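Omega transaminase (Pseudomonas sp., PDB 5LHA) probably catalyses the pyridoxal-phosphate-dependent transfer of an amino group from an amine to a keto acid or ketone, as a fold type I class-III aminotransferase. Local coordinates at residues A17-K20 / F21-M25; F120-G123 / G124-V128; C199-P202 / Q203-T206; V65-G68 / H69-S73. All coordinates share one frame; numbering follows the deposited sequence.

Contacts 1, 2 and 4 touch the second subunit, and most of their touching residues are buried; contact 3 lies on the outside of the assembly, mixes buried with exposed residues and touches no other protein chain. Contacts 2, 3 and 4 each lead a loop into a helix (124-141, 202-220 and 72-85), whereas contact 1 is a loop without regular structure. The chemistry follows the place. At 120-128 the helix end binds the cofactor phosphate, and at 199-206 an exposed aspartate caps a helix. Buried contacts 1 and 4 each pair a CH-pi contact with a bond from a basic side chain. Centres of contacts 1 and 3 are 43 Å apart, on opposite sides of the chain's centre.

Contact 1: A17-K20 / F21-M25; sequences AEKK and FWHPM
Lys19 swings CG away from its backbone N (chi1 -166°), and a bend at chi3 of -70° then delivers NZ to His23, while Phe21, with chi1 at 61°, sets its ring against CG of the same lysine. The evidence for a CH-pi contact is direct: Lys19 CG stands 4.1 Å from the centroid of the Phe21 ring, over its centre. Further out, Lys19 NZ donates to His23 NE2 at 3.1 Å and reaches the imidazole at its edge, 5° out of the ring plane. One face of that imidazole is met by Phe21 CE1, 4.0 Å above it and offset toward the rim. Lys19 NZ also bonds Arg33 O and Thr36 OG1, which gives this buried amine bonds to His23, Arg33 and Thr36. Were Lys19 an alanine, His23 NE2 would probably lose its donor and the Phe21 face over which CG lies would be bared. The loop lies against the second subunit, where Phe100 of that chain meets the Phe21 ring edge-to-face and Thr90 O bonds His23 ND1. Because ND1 faces a carbonyl and NE2 accepts from an amine, the histidine is probably neutral with its proton on ND1.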
ATOM      1  N   ALA A  17      20.430  -8.903 -38.961  1.00 45.55           N
ATOM      2  CA  ALA A  17      21.076  -8.662 -37.672  1.00 42.25           C
ATOM      3  C   ALA A  17      20.264  -9.233 -36.507  1.00 38.44           C
ATOM      4  O   ALA A  17      19.027  -9.208 -36.505  1.00 35.86           O
ATOM      5  CB  ALA A  17      21.295  -7.162 -37.464  1.00 42.42           C
ATOM      6  N   GLU A  18      20.978  -9.733 -35.497  1.00 36.19           N
ATOM      7  CA  GLU A  18      20.332 -10.235 -34.295  1.00 36.14           C
ATOM      8  C   GLU A  18      19.977  -9.090 -33.351  1.00 32.92           C
ATOM      9  O   GLU A  18      20.689  -8.087 -33.252  1.00 30.82           O
ATOM     10  CB  GLU A  18      21.201 -11.270 -33.583  1.00 40.02           C
ATOM     11  CG  GLU A  18      20.484 -11.930 -32.421  1.00 46.02           C
ATOM     12  CD  GLU A  18      19.188 -12.602 -32.850  1.00 54.12           C
ATOM     13  OE1 GLU A  18      19.122 -13.095 -34.003  1.00 58.45           O
ATOM     14  OE2 GLU A  18      18.229 -12.613 -32.045  1.00 56.01           O
ATOM     15  N   LYS A  19      18.867  -9.263 -32.640  1.00 31.01           N
ATOM     16  CA  LYS A  19      18.243  -8.214 -31.841  1.00 26.85           C
ATOM     17  C   LYS A  19      18.568  -8.424 -30.360  1.00 23.56           C
ATOM     18  O   LYS A  19      18.111  -9.389 -29.746  1.00 19.52           O
ATOM     19  CB  LYS A  19      16.740  -8.215 -32.097  1.00 26.31           C
ATOM     20  CG  LYS A  19      16.013  -6.984 -31.607  1.00 27.06           C
ATOM     21  CD  LYS A  19      14.530  -7.071 -31.925  1.00 26.84           C
ATOM     22  CE  LYS A  19      14.306  -6.943 -33.419  1.00 26.74           C
ATOM     23  NZ  LYS A  19      12.861  -7.013 -33.817  1.00 27.53           N
ATOM     24  N   LYS A  20      19.405  -7.547 -29.804  1.00 24.81           N
ATOM     25  CA  LYS A  20      19.814  -7.621 -28.406  1.00 24.97           C
ATOM     26  C   LYS A  20      19.093  -6.602 -27.524  1.00 24.92           C
ATOM     27  O   LYS A  20      19.412  -6.483 -26.337  1.00 23.41           O
ATOM     28  CB  LYS A  20      21.326  -7.414 -28.293  1.00 26.25           C
ATOM     29  CG  LYS A  20      22.157  -8.372 -29.122  1.00 27.43           C
ATOM     30  CD  LYS A  20      21.937  -9.817 -28.722  1.00 30.80           C
ATOM     31  CE  LYS A  20      23.240 -10.616 -28.827  1.00 32.02           C
ATOM     32  NZ  LYS A  20      23.932 -10.422 -30.131  1.00 31.68           N
ATOM     33  N   PHE A  21      18.124  -5.877 -28.065  1.00 23.97           N
ATOM     34  CA  PHE A  21      17.336  -4.944 -27.284  1.00 24.38           C
ATOM     35  C   PHE A  21      15.870  -5.346 -27.339  1.00 22.40           C
ATOM     36  O   PHE A  21      15.446  -6.129 -28.199  1.00 21.09           O
ATOM     37  CB  PHE A  21      17.515  -3.498 -27.769  1.00 23.71           C
ATOM     38  CG  PHE A  21      17.095  -3.276 -29.188  1.00 25.59           C
ATOM     39  CD1 PHE A  21      15.782  -2.945 -29.497  1.00 26.79           C
ATOM     40  CD2 PHE A  21      18.017  -3.384 -30.219  1.00 27.47           C
ATOM     41  CE1 PHE A  21      15.396  -2.746 -30.811  1.00 28.61           C
ATOM     42  CE2 PHE A  21      17.643  -3.181 -31.533  1.00 27.95           C
ATOM     43  CZ  PHE A  21      16.331  -2.858 -31.833  1.00 29.05           C
ATOM     44  N   TRP A  22      15.107  -4.791 -26.401  1.00 22.08           N
ATOM     45  CA  TRP A  22      13.671  -5.016 -26.295  1.00 18.06           C
ATOM     46  C   TRP A  22      12.883  -3.821 -26.826  1.00 15.60           C
ATOM     47  O   TRP A  22      13.092  -2.684 -26.386  1.00 17.62           O
ATOM     48  CB  TRP A  22      13.291  -5.299 -24.843  1.00 17.80           C
ATOM     49  CG  TRP A  22      13.442  -6.729 -24.461  1.00 17.10           C
ATOM     50  CD1 TRP A  22      13.390  -7.805 -25.305  1.00 15.93           C
ATOM     51  CD2 TRP A  22      13.614  -7.265 -23.136  1.00 17.24           C
ATOM     52  NE1 TRP A  22      13.538  -8.972 -24.594  1.00 18.25           N
ATOM     53  CE2 TRP A  22      13.667  -8.672 -23.262  1.00 18.23           C
ATOM     54  CE3 TRP A  22      13.720  -6.697 -21.863  1.00 17.51           C
ATOM     55  CZ2 TRP A  22      13.831  -9.522 -22.165  1.00 17.19           C
ATOM     56  CZ3 TRP A  22      13.884  -7.556 -20.760  1.00 17.48           C
ATOM     57  CH2 TRP A  22      13.943  -8.949 -20.930  1.00 15.43           C
ATOM     58  N   HIS A  23      11.947  -4.089 -27.739  1.00 18.03           N
ATOM     59  CA  HIS A  23      11.034  -3.055 -28.221  1.00 17.34           C
ATOM     60  C   HIS A  23      10.082  -2.652 -27.114  1.00 19.32           C
ATOM     61  O   HIS A  23       9.340  -3.510 -26.615  1.00 21.15           O
ATOM     62  CB  HIS A  23      10.181  -3.534 -29.399  1.00 16.72           C
ATOM     63  CG  HIS A  23      10.923  -3.705 -30.683  1.00 18.28           C
ATOM     64  ND1 HIS A  23      11.171  -2.657 -31.543  1.00 19.51           N
ATOM     65  CD2 HIS A  23      11.425  -4.811 -31.281  1.00 18.77           C
ATOM     66  CE1 HIS A  23      11.811  -3.109 -32.608  1.00 19.63           C
ATOM     67  NE2 HIS A  23      11.980  -4.413 -32.471  1.00 20.31           N
ATOM     68  N   PRO A  24      10.012  -1.380 -26.740  1.00 18.94           N
ATOM     69  CA  PRO A  24       8.919  -0.960 -25.868  1.00 20.96           C
ATOM     70  C   PRO A  24       7.591  -1.195 -26.567  1.00 22.84           C
ATOM     71  O   PRO A  24       7.456  -1.003 -27.781  1.00 21.57           O
ATOM     72  CB  PRO A  24       9.200   0.527 -25.632  1.00 19.39           C
ATOM     73  CG  PRO A  24      10.665   0.658 -25.818  1.00 18.07           C
ATOM     74  CD  PRO A  24      11.013  -0.316 -26.909  1.00 19.25           C
ATOM     75  N   MET A  25       6.621  -1.646 -25.769  1.00 23.36           N
ATOM     76  CA  MET A  25       5.221  -1.814 -26.153  1.00 25.61           C
ATOM     77  C   MET A  25       5.007  -2.909 -27.202  1.00 26.76           C
ATOM     78  O   MET A  25       4.087  -2.817 -28.017  1.00 28.81           O
ATOM     79  CB  MET A  25       4.628  -0.482 -26.627  1.00 25.55           C
ATOM     80  CG  MET A  25       4.932   0.666 -25.659  1.00 24.55           C
ATOM     81  SD  MET A  25       4.589   0.244 -23.943  1.00 23.32           S
ATOM     82  CE  MET A  25       5.035   1.773 -23.129  1.00 23.19           C
TER

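Contact 2: F120-G123 / G124-V128; sequences FSSG and GSDAV. With PMP (4'-deoxy-4'-aminopyridoxal-5'-phosphate), chain E.
The carboxylate of Asp126 takes the backbone N-H of Ser122 on the anti side of OD2, at 3.1 Å and 27° out of the carboxylate plane, while its other oxygen, OD1, is bonded to His161 NE2. With chi1 at -60°, CG lies beside the aspartate's own backbone N, which turns the group back from the helix toward the preceding strand. Asp126 OD1 of the second subunit is close to its counterpart, and His161 probably eases that proximity of like charges. At the base of the side chain, Ser121 OG lies 3.3 Å from Asp126 CB. A leucine in place of Asp126 would probably leave Ser122 N and His161 without their acceptor and let the loop between strand and helix shift. This strand-loop-helix passage, from 115-121 into helix 124-141, belongs to the phosphate-binding cup of fold type I enzymes. Gly123 is the N-cap, and its O receives Ala127 N at 3.1 Å. The next two N-H groups point to the cofactor: Gly124 N donates to PMP O2P at 2.9 Å, nearly straight at 164°, and Ser125 N to PMP O3P at 3.1 Å. Ser125 OG grips PMP O3P a second time, at 2.8 Å. A side chain at Gly124 would clash, since a CB there would stand 2.4 Å from PMP O4P. Thr330 OG1 of the second subunit also bonds the cofactor.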
ATOM      1  N   PHE A 120      13.246  20.444 -14.349  1.00 29.98           N
ATOM      2  CA  PHE A 120      13.611  19.829 -15.614  1.00 28.37           C
ATOM      3  C   PHE A 120      13.885  18.342 -15.432  1.00 25.73           C
ATOM      4  O   PHE A 120      14.217  17.863 -14.345  1.00 22.78           O
ATOM      5  CB  PHE A 120      14.850  20.511 -16.212  1.00 29.09           C
ATOM      6  CG  PHE A 120      14.573  21.867 -16.810  1.00 30.60           C
ATOM      7  CD1 PHE A 120      13.901  21.992 -18.016  1.00 30.76           C
ATOM      8  CD2 PHE A 120      14.956  23.023 -16.143  1.00 30.16           C
ATOM      9  CE1 PHE A 120      13.637  23.242 -18.548  1.00 28.86           C
ATOM     10  CE2 PHE A 120      14.691  24.265 -16.676  1.00 28.69           C
ATOM     11  CZ  PHE A 120      14.034  24.373 -17.880  1.00 27.99           C
ATOM     12  N   SER A 121      13.751  17.616 -16.533  1.00 25.95           N
ATOM     13  CA  SER A 121      13.951  16.177 -16.555  1.00 25.17           C
ATOM     14  C   SER A 121      14.251  15.782 -17.997  1.00 24.75           C
ATOM     15  O   SER A 121      14.670  16.626 -18.798  1.00 26.45           O
ATOM     16  CB  SER A 121      12.727  15.474 -15.936  1.00 24.37           C
ATOM     17  OG  SER A 121      11.550  15.698 -16.701  1.00 21.30           O
ATOM     18  N   SER A 122      14.037  14.510 -18.338  1.00 25.07           N
ATOM     19  CA  SER A 122      14.465  13.991 -19.634  1.00 26.92           C
ATOM     20  C   SER A 122      13.345  13.408 -20.480  1.00 27.07           C
ATOM     21  O   SER A 122      13.596  13.043 -21.635  1.00 27.41           O
ATOM     22  CB  SER A 122      15.538  12.912 -19.446  1.00 29.03           C
ATOM     23  OG  SER A 122      16.695  13.450 -18.833  1.00 31.49           O
ATOM     24  N   GLY A 123      12.119  13.349 -19.970  1.00 26.19           N
ATOM     25  CA  GLY A 123      11.047  12.754 -20.745  1.00 24.32           C
ATOM     26  C   GLY A 123       9.720  12.967 -20.057  1.00 23.31           C
ATOM     27  O   GLY A 123       9.637  13.610 -19.011  1.00 24.43           O
ATOM     28  N   GLY A 124       8.670  12.437 -20.694  1.00 23.30           N
ATOM     29  CA  GLY A 124       7.316  12.647 -20.196  1.00 21.81           C
ATOM     30  C   GLY A 124       7.007  11.894 -18.914  1.00 21.43           C
ATOM     31  O   GLY A 124       6.328  12.416 -18.029  1.00 19.80           O
ATOM     32  N   SER A 125       7.471  10.643 -18.812  1.00 22.23           N
ATOM     33  CA  SER A 125       7.296   9.886 -17.577  1.00 20.43           C
ATOM     34  C   SER A 125       8.010  10.561 -16.418  1.00 21.25           C
ATOM     35  O   SER A 125       7.514  10.546 -15.287  1.00 17.92           O
ATOM     36  CB  SER A 125       7.815   8.462 -17.749  1.00 19.98           C
ATOM     37  OG  SER A 125       7.110   7.791 -18.767  1.00 21.87           O
ATOM     38  N   ASP A 126       9.202  11.121 -16.672  1.00 22.25           N
ATOM     39  CA  ASP A 126       9.876  11.931 -15.660  1.00 22.01           C
ATOM     40  C   ASP A 126       9.000  13.088 -15.223  1.00 21.46           C
ATOM     41  O   ASP A 126       8.911  13.397 -14.030  1.00 22.56           O
ATOM     42  CB  ASP A 126      11.200  12.497 -16.177  1.00 22.40           C
ATOM     43  CG  ASP A 126      12.185  11.454 -16.600  1.00 25.04           C
ATOM     44  OD1 ASP A 126      11.854  10.253 -16.614  1.00 28.12           O
ATOM     45  OD2 ASP A 126      13.335  11.857 -16.900  1.00 25.58           O
ATOM     46  N   ALA A 127       8.432  13.809 -16.192  1.00 22.17           N
ATOM     47  CA  ALA A 127       7.620  14.977 -15.866  1.00 21.95           C
ATOM     48  C   ALA A 127       6.411  14.584 -15.037  1.00 20.90           C
ATOM     49  O   ALA A 127       6.027  15.294 -14.105  1.00 16.98           O
ATOM     50  CB  ALA A 127       7.187  15.688 -17.146  1.00 22.32           C
ATOM     51  N   VAL A 128       5.819  13.431 -15.350  1.00 22.10           N
ATOM     52  CA  VAL A 128       4.668  12.947 -14.599  1.00 21.07           C
ATOM     53  C   VAL A 128       5.097  12.492 -13.208  1.00 21.18           C
ATOM     54  O   VAL A 128       4.495  12.880 -12.197  1.00 21.11           O
ATOM     55  CB  VAL A 128       3.957  11.828 -15.381  1.00 21.29           C
ATOM     56  CG1 VAL A 128       2.945  11.118 -14.496  1.00 22.41           C
ATOM     57  CG2 VAL A 128       3.288  12.410 -16.633  1.00 16.79           C
TER
HETATM   58  N1  PMP E 501       2.137  11.203 -20.763  1.00 22.49           N
HETATM   59  C2  PMP E 501       1.701  11.338 -22.072  1.00 22.12           C
HETATM   60  C2A PMP E 501       0.387  12.000 -22.389  1.00 21.84           C
HETATM   61  C3  PMP E 501       2.289  10.536 -23.040  1.00 24.25           C
HETATM   62  O3  PMP E 501       1.676  10.351 -24.251  1.00 21.07           O
HETATM   63  C4  PMP E 501       3.504   9.908 -22.772  1.00 26.24           C
HETATM   64  C4A PMP E 501       4.182   9.100 -23.858  1.00 27.87           C
HETATM   65  N4A PMP E 501       3.317   8.976 -25.013  1.00 29.55           N
HETATM   66  C5  PMP E 501       4.083  10.017 -21.507  1.00 24.64           C
HETATM   67  C6  PMP E 501       3.378  10.676 -20.500  1.00 23.60           C
HETATM   68  C5A PMP E 501       5.459   9.420 -21.252  1.00 23.74           C
HETATM   69  O4P PMP E 501       6.429  10.017 -22.097  1.00 21.95           O
HETATM   70  P   PMP E 501       7.908   9.395 -22.302  1.00 22.26           P
HETATM   71  O1P PMP E 501       7.785   8.309 -23.355  1.00 17.88           O
HETATM   72  O2P PMP E 501       8.819  10.491 -22.816  1.00 19.92           O
HETATM   73  O3P PMP E 501       8.466   8.793 -21.029  1.00 16.06           O

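Contact 3: C199-P202 / Q203-T206; sequences CRDP and QALT
Asp201 is the N-cap of helix 202-220: its OD1 makes the capping bond, while its O starts the regular helix pattern. OD1 accepts Ala204 N at 3.0 Å with the N-H pointing almost straight at it (173°), entering on the anti side and 17° out of the carboxylate plane. Asp201 O, one turn back from Leu205, takes the N-H of that residue at 2.9 Å. Pro202 follows the cap and has no N-H that would need an acceptor in this first turn; as an acceptor it serves through O, which receives Thr206 N at 2.9 Å. Thr206 OG1 has its strongest polar partner elsewhere, in Asp245 OD1. The helix is the connecting segment of a beta-alpha-beta crossover: it leads from strand 184-187 to the parallel strand 225-230, passing strand 149-153, which lies between them in the sheet. Ahead of the cap, Cys199 has a chi1 of -176°, and this rotamer carries SG over the helix start, 3.6 Å from Ala204 CB and 4.2 Å from Leu205 CB. Cys199 N is itself bonded to Asn195 OD1. Asp201, Pro202 and Gln203 are solvent-exposed, while Leu205 and Thr206 are buried, Thr206 packing on Pro243 and Tyr246.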
ATOM      1  N   CYS A 199     -24.083   7.784 -24.036  1.00 36.74           N
ATOM      2  CA  CYS A 199     -24.507   9.162 -24.247  1.00 36.31           C
ATOM      3  C   CYS A 199     -23.697   9.783 -25.383  1.00 35.58           C
ATOM      4  O   CYS A 199     -22.470   9.897 -25.291  1.00 35.44           O
ATOM      5  CB  CYS A 199     -24.345   9.945 -22.945  1.00 35.76           C
ATOM      6  SG  CYS A 199     -24.930  11.635 -22.970  1.00 36.02           S
ATOM      7  N   ARG A 200     -24.383  10.199 -26.449  1.00 35.28           N
ATOM      8  CA  ARG A 200     -23.715  10.784 -27.604  1.00 33.85           C
ATOM      9  C   ARG A 200     -23.902  12.297 -27.674  1.00 33.98           C
ATOM     10  O   ARG A 200     -23.655  12.899 -28.727  1.00 35.79           O
ATOM     11  CB  ARG A 200     -24.215  10.137 -28.896  1.00 34.85           C
ATOM     12  CG  ARG A 200     -24.407   8.625 -28.830  1.00 34.96           C
ATOM     13  CD  ARG A 200     -23.170   7.898 -28.356  1.00 34.22           C
ATOM     14  NE  ARG A 200     -23.393   6.460 -28.305  1.00 34.20           N
ATOM     15  CZ  ARG A 200     -22.702   5.621 -27.542  1.00 35.69           C
ATOM     16  NH1 ARG A 200     -21.733   6.072 -26.754  1.00 34.15           N
ATOM     17  NH2 ARG A 200     -22.987   4.324 -27.568  1.00 38.64           N
ATOM     18  N   ASP A 201     -24.283  12.930 -26.564  1.00 31.99           N
ATOM     19  CA  ASP A 201     -24.485  14.374 -26.508  1.00 32.40           C
ATOM     20  C   ASP A 201     -23.435  14.985 -25.594  1.00 30.21           C
ATOM     21  O   ASP A 201     -23.345  14.602 -24.417  1.00 27.53           O
ATOM     22  CB  ASP A 201     -25.897  14.711 -26.015  1.00 35.06           C
ATOM     23  CG  ASP A 201     -26.130  16.211 -25.848  1.00 37.23           C
ATOM     24  OD1 ASP A 201     -25.568  16.813 -24.905  1.00 36.86           O
ATOM     25  OD2 ASP A 201     -26.900  16.788 -26.651  1.00 37.31           O
ATOM     26  N   PRO A 202     -22.629  15.925 -26.097  1.00 29.71           N
ATOM     27  CA  PRO A 202     -21.470  16.400 -25.315  1.00 29.80           C
ATOM     28  C   PRO A 202     -21.818  17.048 -23.982  1.00 30.82           C
ATOM     29  O   PRO A 202     -21.167  16.747 -22.975  1.00 31.10           O
ATOM     30  CB  PRO A 202     -20.802  17.397 -26.272  1.00 30.75           C
ATOM     31  CG  PRO A 202     -21.292  17.026 -27.635  1.00 31.44           C
ATOM     32  CD  PRO A 202     -22.696  16.544 -27.430  1.00 31.42           C
ATOM     33  N   GLN A 203     -22.798  17.957 -23.941  1.00 31.60           N
ATOM     34  CA  GLN A 203     -23.135  18.605 -22.674  1.00 33.03           C
ATOM     35  C   GLN A 203     -23.659  17.591 -21.662  1.00 33.21           C
ATOM     36  O   GLN A 203     -23.305  17.645 -20.478  1.00 34.03           O
ATOM     37  CB  GLN A 203     -24.154  19.727 -22.898  1.00 34.86           C
ATOM     38  CG  GLN A 203     -24.414  20.621 -21.675  1.00 35.40           C
ATOM     39  CD  GLN A 203     -25.286  19.962 -20.600  1.00 37.34           C
ATOM     40  OE1 GLN A 203     -26.268  19.278 -20.905  1.00 38.15           O
ATOM     41  NE2 GLN A 203     -24.921  20.166 -19.332  1.00 36.05           N
ATOM     42  N   ALA A 204     -24.508  16.662 -22.106  1.00 33.21           N
ATOM     43  CA  ALA A 204     -25.002  15.638 -21.196  1.00 34.67           C
ATOM     44  C   ALA A 204     -23.886  14.706 -20.735  1.00 34.79           C
ATOM     45  O   ALA A 204     -23.924  14.213 -19.602  1.00 35.36           O
ATOM     46  CB  ALA A 204     -26.127  14.847 -21.859  1.00 36.16           C
ATOM     47  N   LEU A 205     -22.891  14.454 -21.592  1.00 34.23           N
ATOM     48  CA  LEU A 205     -21.787  13.566 -21.228  1.00 33.59           C
ATOM     49  C   LEU A 205     -20.836  14.234 -20.240  1.00 33.27           C
ATOM     50  O   LEU A 205     -20.328  13.582 -19.321  1.00 34.96           O
ATOM     51  CB  LEU A 205     -21.034  13.115 -22.484  1.00 31.33           C
ATOM     52  CG  LEU A 205     -19.893  12.108 -22.312  1.00 29.30           C
ATOM     53  CD1 LEU A 205     -20.365  10.803 -21.672  1.00 29.31           C
ATOM     54  CD2 LEU A 205     -19.262  11.830 -23.650  1.00 29.27           C
ATOM     55  N   THR A 206     -20.526  15.510 -20.456  1.00 33.40           N
ATOM     56  CA  THR A 206     -19.740  16.253 -19.478  1.00 32.20           C
ATOM     57  C   THR A 206     -20.409  16.248 -18.112  1.00 30.23           C
ATOM     58  O   THR A 206     -19.745  16.039 -17.090  1.00 26.95           O
ATOM     59  CB  THR A 206     -19.531  17.687 -19.956  1.00 33.13           C
ATOM     60  OG1 THR A 206     -18.719  17.683 -21.134  1.00 33.86           O
ATOM     61  CG2 THR A 206     -18.864  18.536 -18.874  1.00 33.11           C
TER

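Contact 4: V65-G68 / H69-S73; sequences VNIG and HNRAS
The type I beta turn from Val65 to Gly68, which leads toward helix 72-85, is joined to the residues after it by two side-chain contacts, Val65 with His69 and Ile67 with Arg71. The first is a CH-pi contact: Val65 CG1 sits over the centre of the imidazole, 3.8 Å from the His69 ring centroid and 11° off its normal. The second is polar at one end and apolar at the other. Arg71 NH1 donates to Ile67 O at 3.0 Å, lying in the carbonyl plane on a lone pair, while the oxygen stands at the guanidinium edge. Bends at chi2 and chi3 fold the arginine back to this carbonyl, and on the way its CG passes 3.7 Å from Ile67 CD1. Within the turn, Gly68 N to Val65 O is a weak bond of 3.4 Å. Gly68 has a phi of 95°, at which a CB would jam against Ile67 O. Tyr299 OH bonds both Gly68 O and Arg71 N. Arg71 NH2 forms a salt bridge with Glu351, and His69 NE2 bonds Asp57 at the end of strand 54-57. Ile67 and Arg71 pack on Ile347 of helix 335-350, whereas Val65 and His69 pack on Tyr87 of the second subunit.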
ATOM      1  N   VAL A  65       8.422  14.578 -33.334  1.00 23.08           N
ATOM      2  CA  VAL A  65       9.292  15.240 -34.305  1.00 22.72           C
ATOM      3  C   VAL A  65       8.450  16.297 -35.006  1.00 22.27           C
ATOM      4  O   VAL A  65       8.161  16.193 -36.203  1.00 23.46           O
ATOM      5  CB  VAL A  65       9.907  14.225 -35.288  1.00 22.32           C
ATOM      6  CG1 VAL A  65      10.965  14.883 -36.168  1.00 20.15           C
ATOM      7  CG2 VAL A  65      10.504  13.054 -34.534  1.00 21.32           C
ATOM      8  N   ASN A  66       8.059  17.327 -34.251  1.00 21.61           N
ATOM      9  CA  ASN A  66       7.005  18.248 -34.659  1.00 24.85           C
ATOM     10  C   ASN A  66       7.486  19.325 -35.617  1.00 28.71           C
ATOM     11  O   ASN A  66       6.656  19.962 -36.278  1.00 29.33           O
ATOM     12  CB  ASN A  66       6.374  18.890 -33.425  1.00 25.24           C
ATOM     13  CG  ASN A  66       5.617  17.883 -32.573  1.00 24.90           C
ATOM     14  OD1 ASN A  66       5.566  16.694 -32.897  1.00 24.86           O
ATOM     15  ND2 ASN A  66       5.029  18.350 -31.484  1.00 18.55           N
ATOM     16  N   ILE A  67       8.796  19.578 -35.674  1.00 29.41           N
ATOM     17  CA  ILE A  67       9.360  20.513 -36.639  1.00 29.20           C
ATOM     18  C   ILE A  67       9.942  19.818 -37.859  1.00 30.87           C
ATOM     19  O   ILE A  67      10.491  20.496 -38.740  1.00 34.45           O
ATOM     20  CB  ILE A  67      10.433  21.403 -35.992  1.00 26.50           C
ATOM     21  CG1 ILE A  67      11.657  20.557 -35.627  1.00 23.31           C
ATOM     22  CG2 ILE A  67       9.844  22.125 -34.790  1.00 28.09           C
ATOM     23  CD1 ILE A  67      12.806  21.343 -35.045  1.00 21.37           C
ATOM     24  N   GLY A  68       9.896  18.493 -37.913  1.00 30.80           N
ATOM     25  CA  GLY A  68      10.476  17.744 -39.008  1.00 31.73           C
ATOM     26  C   GLY A  68      11.891  17.271 -38.715  1.00 31.13           C
ATOM     27  O   GLY A  68      12.596  17.796 -37.857  1.00 32.10           O
ATOM     28  N   HIS A  69      12.321  16.268 -39.471  1.00 30.53           N
ATOM     29  CA  HIS A  69      13.663  15.744 -39.281  1.00 32.45           C
ATOM     30  C   HIS A  69      14.701  16.676 -39.900  1.00 35.52           C
ATOM     31  O   HIS A  69      14.424  17.408 -40.854  1.00 37.36           O
ATOM     32  CB  HIS A  69      13.808  14.354 -39.907  1.00 30.39           C
ATOM     33  CG  HIS A  69      12.882  13.325 -39.341  1.00 27.76           C
ATOM     34  ND1 HIS A  69      13.191  12.588 -38.219  1.00 26.96           N
ATOM     35  CD2 HIS A  69      11.680  12.873 -39.770  1.00 27.21           C
ATOM     36  CE1 HIS A  69      12.202  11.749 -37.959  1.00 27.13           C
ATOM     37  NE2 HIS A  69      11.275  11.900 -38.888  1.00 27.71           N
ATOM     38  N   ASN A  70      15.902  16.660 -39.320  1.00 35.46           N
ATOM     39  CA  ASN A  70      17.101  17.232 -39.945  1.00 32.45           C
ATOM     40  C   ASN A  70      17.012  18.751 -40.137  1.00 31.13           C
ATOM     41  O   ASN A  70      17.474  19.291 -41.143  1.00 30.88           O
ATOM     42  CB  ASN A  70      17.404  16.535 -41.271  1.00 31.56           C
ATOM     43  CG  ASN A  70      18.886  16.493 -41.582  1.00 31.19           C
ATOM     44  OD1 ASN A  70      19.722  16.654 -40.699  1.00 31.37           O
ATOM     45  ND2 ASN A  70      19.216  16.247 -42.840  1.00 32.56           N
ATOM     46  N   ARG A  71      16.420  19.451 -39.169  1.00 29.79           N
ATOM     47  CA  ARG A  71      16.404  20.916 -39.197  1.00 30.89           C
ATOM     48  C   ARG A  71      17.799  21.458 -38.877  1.00 29.25           C
ATOM     49  O   ARG A  71      18.356  21.166 -37.812  1.00 27.12           O
ATOM     50  CB  ARG A  71      15.379  21.460 -38.204  1.00 32.96           C
ATOM     51  CG  ARG A  71      13.921  21.145 -38.549  1.00 34.42           C
ATOM     52  CD  ARG A  71      13.490  21.769 -39.880  1.00 36.74           C
ATOM     53  NE  ARG A  71      13.440  23.228 -39.846  1.00 37.46           N
ATOM     54  CZ  ARG A  71      12.339  23.941 -39.615  1.00 37.50           C
ATOM     55  NH1 ARG A  71      11.177  23.337 -39.393  1.00 37.97           N
ATOM     56  NH2 ARG A  71      12.398  25.266 -39.606  1.00 36.12           N
ATOM     57  N   ALA A  72      18.360  22.257 -39.801  1.00 29.62           N
ATOM     58  CA  ALA A  72      19.751  22.694 -39.676  1.00 26.47           C
ATOM     59  C   ALA A  72      19.965  23.548 -38.430  1.00 24.83           C
ATOM     60  O   ALA A  72      20.913  23.323 -37.669  1.00 24.23           O
ATOM     61  CB  ALA A  72      20.176  23.450 -40.935  1.00 26.29           C
ATOM     62  N   SER A  73      19.092  24.532 -38.202  1.00 25.91           N
ATOM     63  CA  SER A  73      19.252  25.445 -37.066  1.00 27.02           C
ATOM     64  C   SER A  73      19.339  24.702 -35.729  1.00 27.43           C
ATOM     65  O   SER A  73      20.122  25.082 -34.849  1.00 27.74           O
ATOM     66  CB  SER A  73      18.096  26.448 -37.049  1.00 28.73           C
ATOM     67  OG  SER A  73      16.854  25.794 -36.860  1.00 30.06           O
TER